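Local coordinates for hypothetical protein (Pseudomonas aeruginosa, PDB 2H9F) that probably works as a methylaconitate isomerase of the PrpF family, moving a double bond within a small tricarboxylate substrate, at residues E32-R35 and E39-D42; R43-V48 and V99-N104; V73-S78 and A114-A119. All blocks are in the same frame, centred on the assembly; numbering follows the deposited sequence. Where two conformers were deposited one is given.

Interaction 1. Residues E32-R35 and E39-D42; sequences ESCR and EARD
Ser33 meets Ala40 at the start of this short reversal, in which a 3-10 turn folds back onto the first turn of a helix. The side chain of Ser33 stands between its own backbone N and carbonyl carbon (chi1 65°), a rotation that brings OG to 3.7 Å from the methyl CB of Ala40. Its carbonyl works separately: one water donates to Ser33 O and accepts from Arg41 N, at 2.9 and 3.0 Å respectively, joining the 3-10 turn to the beginning of the helix through a single solvent molecule.

Cys34 and Arg41 share the largest part of the contact. The SG of Cys34 lies 3.6 Å from Ala40 O and also packs on the methyl of that alanine. Its carbonyl oxygen is gripped side-on by Arg41, with NE and NH2 both donating to Cys34 O at 3.0 Å. That oxygen sits at the edge of the guanidinium, in its plane, while both nitrogens approach tilted from the carbonyl plane, on the same face. Arg41 gets there by running extended from the helix and then bending at chi3 (-75°). Two bonds to one acceptor restrain the rotation of the guanidinium.

Arg35 touches mainly with its backbone, its C being 3.3 Å from Arg41 NH2; its CB points away from the helix, and NE donates to Leu30 O.

The reversal connects the loop after strand 20-26 to helix 39-49. Arg41 lies against Leu27, Trp101 and Ile74 of strand 71-77, while Cys34 reaches Phe396 at the C terminus and Leu44 one turn further along the helix.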
loop_
_atom_site.group_PDB
_atom_site.type_symbol
_atom_site.label_atom_id
_atom_site.label_comp_id
_atom_site.label_asym_id
_atom_site.label_seq_id
_atom_site.Cartn_x
_atom_site.Cartn_y
_atom_site.Cartn_z
ATOM N N GLU A 32 26.854 -9.760 5.466
ATOM C CA GLU A 32 27.458 -10.383 6.599
ATOM C C GLU A 32 27.077 -9.655 7.873
ATOM O O GLU A 32 26.799 -10.282 8.882
ATOM C CB GLU A 32 28.969 -10.414 6.445
ATOM C CG GLU A 32 29.671 -11.258 7.513
ATOM C CD GLU A 32 31.219 -11.167 7.451
ATOM O OE1 GLU A 32 31.788 -10.701 6.427
ATOM O OE2 GLU A 32 31.852 -11.582 8.443
ATOM N N SER A 33 27.059 -8.335 7.839
ATOM C CA SER A 33 26.705 -7.567 9.031
ATOM C C SER A 33 25.280 -7.808 9.515
ATOM O O SER A 33 24.978 -7.601 10.678
ATOM C CB SER A 33 26.927 -6.076 8.800
ATOM O OG SER A 33 26.069 -5.596 7.814
ATOM N N CYS A 34 24.397 -8.237 8.616
ATOM C CA CYS A 34 23.027 -8.479 8.975
ATOM C C CYS A 34 22.717 -9.945 9.350
ATOM O O CYS A 34 21.540 -10.304 9.512
ATOM C CB CYS A 34 22.150 -8.045 7.804
ATOM S SG CYS A 34 22.423 -6.326 7.419
ATOM N N ARG A 35 23.735 -10.795 9.490
ATOM C CA ARG A 35 23.484 -12.209 9.778
ATOM C C ARG A 35 23.451 -12.489 11.269
ATOM O O ARG A 35 23.327 -13.639 11.691
ATOM C CB ARG A 35 24.538 -13.094 9.120
ATOM C CG ARG A 35 24.477 -13.126 7.633
ATOM C CD ARG A 35 25.505 -14.093 7.094
ATOM N NE ARG A 35 25.745 -13.736 5.723
ATOM C CZ ARG A 35 26.933 -13.660 5.140
ATOM N NH1 ARG A 35 28.068 -13.944 5.790
ATOM N NH2 ARG A 35 26.971 -13.263 3.873
ATOM N N GLU A 39 21.827 -3.513 14.942
ATOM C CA GLU A 39 21.470 -2.275 14.284
ATOM C C GLU A 39 21.570 -2.386 12.750
ATOM O O GLU A 39 20.678 -1.914 12.070
ATOM C CB GLU A 39 22.313 -1.130 14.882
ATOM C CG GLU A 39 22.135 0.299 14.254
ATOM C CD GLU A 39 20.796 1.043 14.580
ATOM O OE1 GLU A 39 20.131 0.695 15.613
ATOM O OE2 GLU A 39 20.439 1.974 13.776
ATOM N N ALA A 40 22.588 -3.058 12.197
ATOM C CA ALA A 40 22.713 -3.178 10.735
ATOM C C ALA A 40 21.500 -3.866 10.157
ATOM O O ALA A 40 20.942 -3.467 9.130
ATOM C CB ALA A 40 23.966 -3.919 10.370
ATOM N N ARG A 41 21.073 -4.938 10.806
ATOM C CA ARG A 41 19.954 -5.723 10.290
ATOM C C ARG A 41 18.668 -4.873 10.272
ATOM O O ARG A 41 17.882 -4.863 9.314
ATOM C CB ARG A 41 19.766 -6.981 11.166
ATOM C CG ARG A 41 18.541 -7.759 10.750
ATOM C CD ARG A 41 18.280 -8.957 11.631
ATOM N NE ARG A 41 19.215 -10.016 11.314
ATOM C CZ ARG A 41 19.304 -11.167 11.974
ATOM N NH1 ARG A 41 18.473 -11.460 12.974
ATOM N NH2 ARG A 41 20.196 -12.053 11.575
ATOM N N ASP A 42 18.453 -4.178 11.370
ATOM C CA ASP A 42 17.269 -3.332 11.585
ATOM C C ASP A 42 17.256 -2.255 10.513
ATOM O O ASP A 42 16.249 -2.101 9.802
ATOM C CB ASP A 42 17.335 -2.750 13.031
ATOM C CG ASP A 42 16.862 -3.753 14.104
ATOM O OD1 ASP A 42 16.714 -4.952 13.793
ATOM O OD2 ASP A 42 16.662 -3.322 15.267
HETATM O O HOH W 1 22.888 -6.704 12.465
#

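Interaction 2. Residues R43-V48 and V99-N104; sequences RLFMRV and VDWSGN
Phe45 and Trp101 bring the outer helix 39-49 against the end of strand 99-100, a helix-on-strand packing without a hydrogen bond between the two segments. The domain is consistent with the diaminopimelate epimerase-like fold of the PrpF family, in which strands curl round a central helix; helix 39-49 packs outside that layer.

The aromatic contact is edge to edge and not a face stack. Trp101 CH2 sits in the plane of the Phe45 ring, 3.7 Å from Phe45 CE2, and that carbon in turn lies at the edge of the indole. The two side chains cross at about a right angle. Phe45 is further backed by the Phe25 ring and by Cys72 and Ile74 of strand 71-77.

The aliphatic contact joins Met46, present as selenomethionine, to Val99: CG of Met46 comes within 3.9 Å of Val99 CG2. Val99 divides its branches, because with CG1 anti to the backbone N (chi1 -178°) CG2 faces the helix while CG1 lies 3.4 Å above the indole plane of Trp101, toward its rim.

Polar bonds hold the strand side in place. Trp101 NE1 donates to Asp42 OD1, one turn before Met46 on the helix. At the end of the strand Asp100 opens an Asx turn: its OD1 receives Ser102 N from above the carboxylate plane at 2.8 Å, and Ser102 OG donates to the same oxygen on the syn side at 2.7 Å.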
loop_
_atom_site.group_PDB
_atom_site.type_symbol
_atom_site.label_atom_id
_atom_site.label_comp_id
_atom_site.label_asym_id
_atom_site.label_seq_id
_atom_site.Cartn_x
_atom_site.Cartn_y
_atom_site.Cartn_z
ATOM N N ARG A 43 18.398 -1.579 10.319
ATOM C CA ARG A 43 18.565 -0.544 9.269
ATOM C C ARG A 43 18.276 -1.111 7.885
ATOM O O ARG A 43 17.562 -0.484 7.038
ATOM C CB ARG A 43 20.012 0.004 9.286
ATOM C CG ARG A 43 20.466 0.653 10.576
ATOM C CD ARG A 43 21.772 1.485 10.435
ATOM N NE ARG A 43 22.999 0.688 10.266
ATOM C CZ ARG A 43 23.933 0.528 11.209
ATOM N NH1 ARG A 43 23.791 1.095 12.395
ATOM N NH2 ARG A 43 25.005 -0.217 10.987
ATOM N N LEU A 44 18.818 -2.309 7.631
ATOM C CA LEU A 44 18.624 -2.924 6.331
ATOM C C LEU A 44 17.130 -3.072 6.043
ATOM O O LEU A 44 16.646 -2.653 4.993
ATOM C CB LEU A 44 19.331 -4.282 6.205
ATOM C CG LEU A 44 18.979 -5.020 4.887
ATOM C CD1 LEU A 44 19.495 -4.269 3.691
ATOM C CD2 LEU A 44 19.499 -6.479 4.887
ATOM N N PHE A 45 16.404 -3.641 7.000
ATOM C CA PHE A 45 14.995 -3.923 6.816
ATOM C C PHE A 45 14.118 -2.667 6.760
ATOM O O PHE A 45 13.175 -2.570 5.963
ATOM C CB PHE A 45 14.546 -4.901 7.890
ATOM C CG PHE A 45 15.099 -6.302 7.709
ATOM C CD1 PHE A 45 15.759 -6.675 6.550
ATOM C CD2 PHE A 45 14.859 -7.267 8.654
ATOM C CE1 PHE A 45 16.250 -7.929 6.395
ATOM C CE2 PHE A 45 15.303 -8.540 8.468
ATOM C CZ PHE A 45 16.040 -8.866 7.362
HETATM N N MSE A 46 14.467 -1.686 7.573
HETATM C CA MSE A 46 13.868 -0.337 7.457
HETATM C C MSE A 46 14.006 0.119 6.015
HETATM O O MSE A 46 13.009 0.473 5.286
HETATM C CB MSE A 46 14.586 0.650 8.461
HETATM C CG MSE A 46 14.140 0.536 9.845
HETATM SE SE MSE A 46 15.200 1.816 10.797
HETATM C CE MSE A 46 15.698 0.903 12.509
ATOM N N ARG A 47 15.192 -0.048 5.459
ATOM C CA ARG A 47 15.443 0.522 4.134
ATOM C C ARG A 47 14.751 -0.304 3.036
ATOM O O ARG A 47 14.201 0.255 2.054
ATOM C CB ARG A 47 16.963 0.699 3.930
ATOM C CG ARG A 47 17.357 1.619 2.762
ATOM C CD ARG A 47 17.174 3.147 3.008
ATOM N NE ARG A 47 16.773 3.663 1.709
ATOM C CZ ARG A 47 17.408 4.536 0.929
ATOM N NH1 ARG A 47 18.505 5.219 1.287
ATOM N NH2 ARG A 47 16.850 4.769 -0.256
ATOM N N VAL A 48 14.724 -1.627 3.211
ATOM C CA VAL A 48 14.011 -2.485 2.212
ATOM C C VAL A 48 12.562 -2.100 2.144
ATOM O O VAL A 48 11.934 -2.047 1.038
ATOM C CB VAL A 48 14.170 -3.997 2.586
ATOM C CG1 VAL A 48 13.153 -4.880 1.911
ATOM C CG2 VAL A 48 15.600 -4.446 2.247
ATOM N N VAL A 99 12.268 -1.568 14.308
ATOM C CA VAL A 99 11.846 -2.881 13.855
ATOM C C VAL A 99 11.569 -3.650 15.120
ATOM O O VAL A 99 12.416 -3.705 16.019
ATOM C CB VAL A 99 12.914 -3.600 12.993
ATOM C CG1 VAL A 99 12.380 -4.939 12.512
ATOM C CG2 VAL A 99 13.344 -2.715 11.796
ATOM N N ASP A 100 10.366 -4.203 15.218
ATOM C CA ASP A 100 9.948 -4.859 16.456
ATOM C C ASP A 100 10.072 -6.340 16.227
ATOM O O ASP A 100 9.459 -6.871 15.295
ATOM C CB ASP A 100 8.495 -4.487 16.769
ATOM C CG ASP A 100 7.991 -5.056 18.055
ATOM O OD1 ASP A 100 8.667 -5.875 18.739
ATOM O OD2 ASP A 100 6.873 -4.656 18.370
ATOM N N TRP A 101 10.853 -6.998 17.074
ATOM C CA TRP A 101 11.090 -8.430 16.962
ATOM C C TRP A 101 10.341 -9.237 18.038
ATOM O O TRP A 101 10.561 -10.440 18.194
ATOM C CB TRP A 101 12.585 -8.731 17.066
ATOM C CG TRP A 101 13.392 -8.064 16.015
ATOM C CD1 TRP A 101 14.080 -6.906 16.138
ATOM C CD2 TRP A 101 13.557 -8.499 14.677
ATOM N NE1 TRP A 101 14.694 -6.593 14.946
ATOM C CE2 TRP A 101 14.377 -7.554 14.028
ATOM C CE3 TRP A 101 13.106 -9.596 13.965
ATOM C CZ2 TRP A 101 14.762 -7.688 12.712
ATOM C CZ3 TRP A 101 13.459 -9.719 12.644
ATOM C CH2 TRP A 101 14.278 -8.765 12.023
ATOM N N SER A 102 9.457 -8.593 18.777
ATOM C CA SER A 102 8.895 -9.233 19.971
ATOM C C SER A 102 7.641 -10.077 19.692
ATOM O O SER A 102 7.202 -10.822 20.566
ATOM C CB SER A 102 8.540 -8.165 20.986
ATOM O OG SER A 102 7.399 -7.462 20.530
ATOM N N GLY A 103 7.054 -9.954 18.510
ATOM C CA GLY A 103 5.767 -10.618 18.262
ATOM C C GLY A 103 5.913 -11.818 17.355
ATOM O O GLY A 103 7.026 -12.125 16.890
ATOM N N ASN A 104 4.784 -12.489 17.099
ATOM C CA ASN A 104 4.630 -13.326 15.893
ATOM C C ASN A 104 3.461 -12.844 15.022
ATOM O O ASN A 104 2.465 -12.249 15.483
ATOM C CB ASN A 104 4.459 -14.861 16.176
ATOM C CG ASN A 104 4.413 -15.734 14.842
ATOM O OD1 ASN A 104 5.172 -15.461 13.886
ATOM N ND2 ASN A 104 3.498 -16.742 14.783
#

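Interaction 3. Residues V73-S78 and A114-A119; sequences VILSKS and AFALHA
Leu75 plugs against Phe115 and Ala116 where strand 71-77 lies over helix 106-118. This is the strand-on-central-helix packing expected of the diaminopimelate epimerase-like fold to which PrpF proteins belong: a curled layer of strands wraps a helix, and inward-facing residues of strands such as 71-77 meet it. The contact is buried, apolar and compact, with one leucine serving two neighbouring helix residues.

The conformation of Leu75 is unusual. Its chi1 of -102° falls well off a staggered position, and this rotation, followed by the turn at chi2, lays CD2 on the helix backbone. That methyl is 3.5 Å from Ala116 N and equally close to Ala116 CA, and it also reaches the alanine's own methyl, CB, at 3.8 Å. The small side chain of Ala116 lets the branch settle onto the main chain.

Phe115 takes a different course. Its CG lies anti to the backbone N (chi1 -175°), which swings the ring out beside Leu75, so that Leu75 CD2 meets Phe115 CD2 at the ring's edge, near its plane, 3.7 Å away. Leu75 CB is 4.0 Å from the same ring carbon, giving the edge two carbons of one side chain. The ring also meets that of Phe24, their planes inclined at about 55°.

Alternation along the strand separates two layers. Leu75 points to the central helix, while Ile74 points away from it, to the side of helix 39-49. Ala119 O accepts from Arg26 NH1 of strand 20-26. Four residues after Phe115, the methyl CB of Ala119 sits over the centre of the Phe115 ring, 4.0 Å above the plane.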
loop_
_atom_site.group_PDB
_atom_site.type_symbol
_atom_site.label_atom_id
_atom_site.label_comp_id
_atom_site.label_asym_id
_atom_site.label_seq_id
_atom_site.Cartn_x
_atom_site.Cartn_y
_atom_site.Cartn_z
ATOM N N VAL A 73 11.032 -11.059 6.990
ATOM C CA VAL A 73 11.194 -12.380 7.615
ATOM C C VAL A 73 12.542 -12.971 7.231
ATOM O O VAL A 73 12.941 -12.888 6.065
ATOM C CB VAL A 73 10.069 -13.323 7.165
ATOM C CG1 VAL A 73 10.340 -14.819 7.562
ATOM C CG2 VAL A 73 8.722 -12.847 7.712
ATOM N N ILE A 74 13.256 -13.491 8.238
ATOM C CA ILE A 74 14.476 -14.314 8.070
ATOM C C ILE A 74 14.156 -15.789 8.420
ATOM O O ILE A 74 13.584 -16.071 9.476
ATOM C CB ILE A 74 15.646 -13.850 8.981
ATOM C CG1 ILE A 74 15.969 -12.360 8.743
ATOM C CG2 ILE A 74 16.903 -14.736 8.698
ATOM C CD1 ILE A 74 16.929 -11.756 9.787
ATOM N N LEU A 75 14.473 -16.702 7.500
ATOM C CA LEU A 75 14.470 -18.156 7.750
ATOM C C LEU A 75 15.900 -18.672 7.644
ATOM O O LEU A 75 16.715 -18.153 6.854
ATOM C CB LEU A 75 13.615 -18.908 6.738
ATOM C CG LEU A 75 12.229 -19.351 7.180
ATOM C CD1 LEU A 75 11.388 -18.187 7.469
ATOM C CD2 LEU A 75 11.603 -20.204 6.100
ATOM N N SER A 76 16.209 -19.643 8.495
ATOM C CA SER A 76 17.472 -20.361 8.488
ATOM C C SER A 76 17.192 -21.804 8.918
ATOM O O SER A 76 16.136 -22.097 9.523
ATOM C CB SER A 76 18.462 -19.726 9.459
ATOM O OG SER A 76 17.973 -19.759 10.782
ATOM N N LYS A 77 18.121 -22.694 8.583
ATOM C CA LYS A 77 18.101 -24.046 9.089
ATOM C C LYS A 77 18.133 -23.992 10.601
ATOM O O LYS A 77 18.938 -23.280 11.198
ATOM C CB LYS A 77 19.288 -24.849 8.541
ATOM C CG LYS A 77 19.140 -25.167 7.023
ATOM C CD LYS A 77 20.077 -26.305 6.502
ATOM C CE LYS A 77 19.557 -27.716 6.896
ATOM N NZ LYS A 77 18.450 -28.233 6.025
ATOM N N SER A 78 17.240 -24.736 11.230
ATOM C CA SER A 78 17.119 -24.687 12.660
ATOM C C SER A 78 18.253 -25.381 13.384
ATOM O O SER A 78 18.693 -26.459 12.994
ATOM C CB SER A 78 15.842 -25.363 13.068
ATOM O OG SER A 78 15.618 -25.156 14.428
ATOM N N ALA A 114 6.047 -22.247 3.442
ATOM C CA ALA A 114 6.247 -22.310 1.988
ATOM C C ALA A 114 7.692 -21.901 1.607
ATOM O O ALA A 114 8.383 -22.596 0.851
ATOM C CB ALA A 114 5.244 -21.443 1.304
ATOM N N PHE A 115 8.150 -20.796 2.176
ATOM C CA PHE A 115 9.465 -20.275 1.869
ATOM C C PHE A 115 10.550 -21.226 2.287
ATOM O O PHE A 115 11.576 -21.291 1.633
ATOM C CB PHE A 115 9.687 -18.942 2.585
ATOM C CG PHE A 115 10.988 -18.265 2.232
ATOM C CD1 PHE A 115 11.239 -17.869 0.926
ATOM C CD2 PHE A 115 11.944 -18.019 3.195
ATOM C CE1 PHE A 115 12.428 -17.238 0.608
ATOM C CE2 PHE A 115 13.105 -17.418 2.868
ATOM C CZ PHE A 115 13.334 -17.016 1.568
ATOM N N ALA A 116 10.341 -21.942 3.399
ATOM C CA ALA A 116 11.307 -22.936 3.860
ATOM C C ALA A 116 11.650 -23.890 2.734
ATOM O O ALA A 116 12.791 -24.287 2.582
ATOM C CB ALA A 116 10.745 -23.734 5.037
ATOM N N LEU A 117 10.631 -24.256 1.944
ATOM C CA LEU A 117 10.810 -25.141 0.789
ATOM C C LEU A 117 11.369 -24.427 -0.448
ATOM O O LEU A 117 12.297 -24.962 -1.085
ATOM C CB LEU A 117 9.505 -25.856 0.471
ATOM C CG LEU A 117 9.053 -26.888 1.533
ATOM C CD1 LEU A 117 7.571 -27.222 1.369
ATOM C CD2 LEU A 117 9.878 -28.138 1.410
ATOM N N HIS A 118 10.865 -23.233 -0.778
ATOM C CA HIS A 118 11.444 -22.496 -1.896
ATOM C C HIS A 118 12.920 -22.210 -1.620
ATOM O O HIS A 118 13.723 -22.242 -2.521
ATOM C CB HIS A 118 10.688 -21.197 -2.165
ATOM C CG HIS A 118 9.220 -21.379 -2.409
ATOM N ND1 HIS A 118 8.712 -22.016 -3.521
ATOM C CD2 HIS A 118 8.153 -20.981 -1.678
ATOM C CE1 HIS A 118 7.395 -21.986 -3.465
ATOM N NE2 HIS A 118 7.034 -21.354 -2.359
ATOM N N ALA A 119 13.261 -21.997 -0.367
ATOM C CA ALA A 119 14.608 -21.637 0.009
ATOM C C ALA A 119 15.584 -22.779 0.142
ATOM O O ALA A 119 16.782 -22.530 0.400
ATOM C CB ALA A 119 14.586 -20.848 1.303
#

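In the fold
Following the chain from the N terminus, interaction 1 closes a short reversal between the loop after strand 20-26 and the start of helix 39-49. Interaction 2 opens on the next residues of that helix and closes a far longer loop at strand 99-100. Interaction 3 opens inside this loop, on strand 71-77, and closes beyond it on helix 106-118, so interactions 2 and 3 cross while interaction 1 precedes both in series. Strand 71-77 is the shared wall: its outward Ile74 meets residues of interactions 1 and 2. Together the contacts stack outer helix, strand layer and inner helix.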